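PDB 5K5D: ParB domain protein nuclease from Sulfolobus solfataricus, which probably takes part in archaeal DNA segregation as a ParB-type partition protein, possibly with nuclease activity. Local coordinates for residues B[214-218]-B[219-223]. The protein carries 4 engineered substitutions. Numbering follows the deposited sequence.
Sequences YKVPL and DQAFR
Pro217 and Gln220 meet side by side at the start of helix 218-230. Following Gln220 outward, its CB comes first: it lies 3.8 Å from CB of Pro217 and 4.2 Å from CG of the same ring, and it also sits 3.4 Å from the Pro217 carbonyl oxygen O, so this one methylene touches two carbons of the ring and the carbonyl oxygen. CG, anti to the backbone N (chi1 -161°), departs from the proline; a bend at chi2 then turns the amide end away, and the side chain reaches Arg255 and Leu259 of helix 252-259.

Pro217 is the N-cap residue. Its phi of -59° and psi of 140° are extended values, whereas the residues from Leu218 to Arg223 all have helical angles, which places the change of conformation at this position. This helix start falls within the range of the Ssol_1539-like second-domain family. The O of Pro217 accepts from Ala221 N at 2.9 Å, and the bond closes the first i to i+4 turn. The next turn is closed in the same pattern by Phe222 N to Leu218 O at 2.8 Å.

Val216 CG1 touches Ala221 CB at 4.2 Å, a loose apolar contact between buried residues; the alanine methyl also packs on Leu205 and Val209 of helix 203-210, which joins the two consecutive helices across their loop. Leu218, whose CB direction leads away from the following turn, packs on Leu113 of helix 109-128 and on Leu198 of helix 189-201, and Asp219 OD1 ties this first turn to the latter helix as well, through a salt bridge with Lys194.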
ATOM      1  N   TYR B 214       3.789   2.949 -13.907  1.00 46.05           N
ATOM      2  CA  TYR B 214       2.619   2.695 -14.740  1.00 44.68           C
ATOM      3  C   TYR B 214       1.324   3.242 -14.151  1.00 45.73           C
ATOM      4  O   TYR B 214       0.534   3.868 -14.855  1.00 45.23           O
ATOM      5  CB  TYR B 214       2.479   1.199 -15.030  1.00 42.77           C
ATOM      6  CG  TYR B 214       3.737   0.558 -15.574  1.00 46.83           C
ATOM      7  CD1 TYR B 214       4.398  -0.431 -14.857  1.00 46.91           C
ATOM      8  CD2 TYR B 214       4.268   0.945 -16.800  1.00 50.05           C
ATOM      9  CE1 TYR B 214       5.547  -1.023 -15.344  1.00 51.88           C
ATOM     10  CE2 TYR B 214       5.419   0.356 -17.300  1.00 55.10           C
ATOM     11  CZ  TYR B 214       6.056  -0.625 -16.565  1.00 60.40           C
ATOM     12  OH  TYR B 214       7.205  -1.214 -17.049  1.00 61.98           O
ATOM     13  N   LYS B 215       1.102   2.996 -12.866  1.00 49.50           N
ATOM     14  CA  LYS B 215      -0.114   3.453 -12.203  1.00 50.99           C
ATOM     15  C   LYS B 215      -1.369   2.995 -12.943  1.00 52.35           C
ATOM     16  O   LYS B 215      -2.402   3.663 -12.900  1.00 56.44           O
ATOM     17  CB  LYS B 215      -0.117   4.980 -12.064  1.00 43.55           C
ATOM     18  CG  LYS B 215       1.010   5.543 -11.216  1.00 41.27           C
ATOM     19  CD  LYS B 215       1.028   7.065 -11.295  1.00 49.34           C
ATOM     20  CE  LYS B 215       2.133   7.668 -10.442  1.00 49.54           C
ATOM     21  NZ  LYS B 215       1.941   7.365  -8.999  1.00 52.04           N
ATOM     22  N   VAL B 216      -1.271   1.865 -13.635  1.00 46.90           N
ATOM     23  CA  VAL B 216      -2.439   1.259 -14.267  1.00 46.62           C
ATOM     24  C   VAL B 216      -3.606   1.221 -13.284  1.00 44.83           C
ATOM     25  O   VAL B 216      -3.462   0.724 -12.167  1.00 46.26           O
ATOM     26  CB  VAL B 216      -2.135  -0.177 -14.747  1.00 38.49           C
ATOM     27  CG1 VAL B 216      -3.427  -0.937 -15.025  1.00 34.49           C
ATOM     28  CG2 VAL B 216      -1.237  -0.148 -15.971  1.00 34.08           C
ATOM     29  N   PRO B 217      -4.768   1.754 -13.694  1.00 42.82           N
ATOM     30  CA  PRO B 217      -5.934   1.794 -12.805  1.00 40.41           C
ATOM     31  C   PRO B 217      -6.346   0.395 -12.359  1.00 44.27           C
ATOM     32  O   PRO B 217      -6.306  -0.545 -13.158  1.00 44.13           O
ATOM     33  CB  PRO B 217      -7.028   2.413 -13.685  1.00 35.32           C
ATOM     34  CG  PRO B 217      -6.282   3.170 -14.730  1.00 36.72           C
ATOM     35  CD  PRO B 217      -5.059   2.351 -15.008  1.00 40.56           C
ATOM     36  N   LEU B 218      -6.728   0.266 -11.093  1.00 40.21           N
ATOM     37  CA  LEU B 218      -7.172  -1.005 -10.540  1.00 41.52           C
ATOM     38  C   LEU B 218      -8.321  -1.599 -11.344  1.00 42.51           C
ATOM     39  O   LEU B 218      -8.229  -2.714 -11.866  1.00 40.28           O
ATOM     40  CB  LEU B 218      -7.615  -0.823  -9.088  1.00 37.80           C
ATOM     41  CG  LEU B 218      -8.361  -1.999  -8.453  1.00 39.73           C
ATOM     42  CD1 LEU B 218      -7.486  -3.245  -8.429  1.00 44.66           C
ATOM     43  CD2 LEU B 218      -8.837  -1.653  -7.051  1.00 36.63           C
ATOM     44  N   ASP B 219      -9.409  -0.845 -11.433  1.00 44.41           N
ATOM     45  CA  ASP B 219     -10.629  -1.334 -12.057  1.00 51.66           C
ATOM     46  C   ASP B 219     -10.352  -1.789 -13.483  1.00 48.65           C
ATOM     47  O   ASP B 219     -10.997  -2.705 -13.997  1.00 48.66           O
ATOM     48  CB  ASP B 219     -11.689  -0.239 -12.015  1.00 62.09           C
ATOM     49  CG  ASP B 219     -11.758   0.439 -10.657  1.00 72.91           C
ATOM     50  OD1 ASP B 219     -12.512  -0.047  -9.786  1.00 76.39           O
ATOM     51  OD2 ASP B 219     -11.040   1.443 -10.452  1.00 76.46           O
ATOM     52  N   GLN B 220      -9.364  -1.157 -14.102  1.00 47.80           N
ATOM     53  CA  GLN B 220      -8.923  -1.523 -15.438  1.00 52.65           C
ATOM     54  C   GLN B 220      -8.121  -2.820 -15.402  1.00 57.40           C
ATOM     55  O   GLN B 220      -8.252  -3.666 -16.284  1.00 63.65           O
ATOM     56  CB  GLN B 220      -8.071  -0.398 -16.030  1.00 56.64           C
ATOM     57  CG  GLN B 220      -7.936  -0.454 -17.533  1.00 60.35           C
ATOM     58  CD  GLN B 220      -9.273  -0.320 -18.234  1.00 62.39           C
ATOM     59  OE1 GLN B 220      -9.948   0.701 -18.114  1.00 60.89           O
ATOM     60  NE2 GLN B 220      -9.665  -1.358 -18.964  1.00 65.83           N
ATOM     61  N   ALA B 221      -7.287  -2.968 -14.376  1.00 53.04           N
ATOM     62  CA  ALA B 221      -6.485  -4.176 -14.212  1.00 47.11           C
ATOM     63  C   ALA B 221      -7.380  -5.376 -13.942  1.00 45.73           C
ATOM     64  O   ALA B 221      -7.110  -6.483 -14.407  1.00 47.33           O
ATOM     65  CB  ALA B 221      -5.492  -4.001 -13.081  1.00 45.58           C
ATOM     66  N   PHE B 222      -8.447  -5.147 -13.185  1.00 40.94           N
ATOM     67  CA  PHE B 222      -9.362  -6.216 -12.815  1.00 44.17           C
ATOM     68  C   PHE B 222     -10.212  -6.675 -14.003  1.00 41.49           C
ATOM     69  O   PHE B 222     -10.565  -7.851 -14.112  1.00 34.01           O
ATOM     70  CB  PHE B 222     -10.257  -5.775 -11.656  1.00 47.66           C
ATOM     71  CG  PHE B 222     -11.117  -6.874 -11.112  1.00 42.23           C
ATOM     72  CD1 PHE B 222     -10.620  -7.754 -10.169  1.00 37.80           C
ATOM     73  CD2 PHE B 222     -12.418  -7.032 -11.553  1.00 38.44           C
ATOM     74  CE1 PHE B 222     -11.404  -8.769  -9.673  1.00 45.69           C
ATOM     75  CE2 PHE B 222     -13.206  -8.042 -11.061  1.00 40.50           C
ATOM     76  CZ  PHE B 222     -12.700  -8.913 -10.119  1.00 48.85           C
ATOM     77  N   ARG B 223     -10.543  -5.742 -14.889  1.00 42.34           N
ATOM     78  CA  ARG B 223     -11.247  -6.090 -16.118  1.00 48.61           C
ATOM     79  C   ARG B 223     -10.386  -7.035 -16.943  1.00 47.45           C
ATOM     80  O   ARG B 223     -10.883  -8.005 -17.518  1.00 42.81           O
ATOM     81  CB  ARG B 223     -11.577  -4.840 -16.935  1.00 49.94           C
ATOM     82  CG  ARG B 223     -12.751  -4.027 -16.404  1.00 53.21           C
ATOM     83  CD  ARG B 223     -13.024  -2.828 -17.298  1.00 61.41           C
ATOM     84  NE  ARG B 223     -13.341  -3.230 -18.666  1.00 68.80           N
ATOM     85  CZ  ARG B 223     -13.260  -2.427 -19.723  1.00 71.03           C
ATOM     86  NH1 ARG B 223     -12.862  -1.170 -19.576  1.00 73.75           N
ATOM     87  NH2 ARG B 223     -13.569  -2.883 -20.930  1.00 67.61           N
TER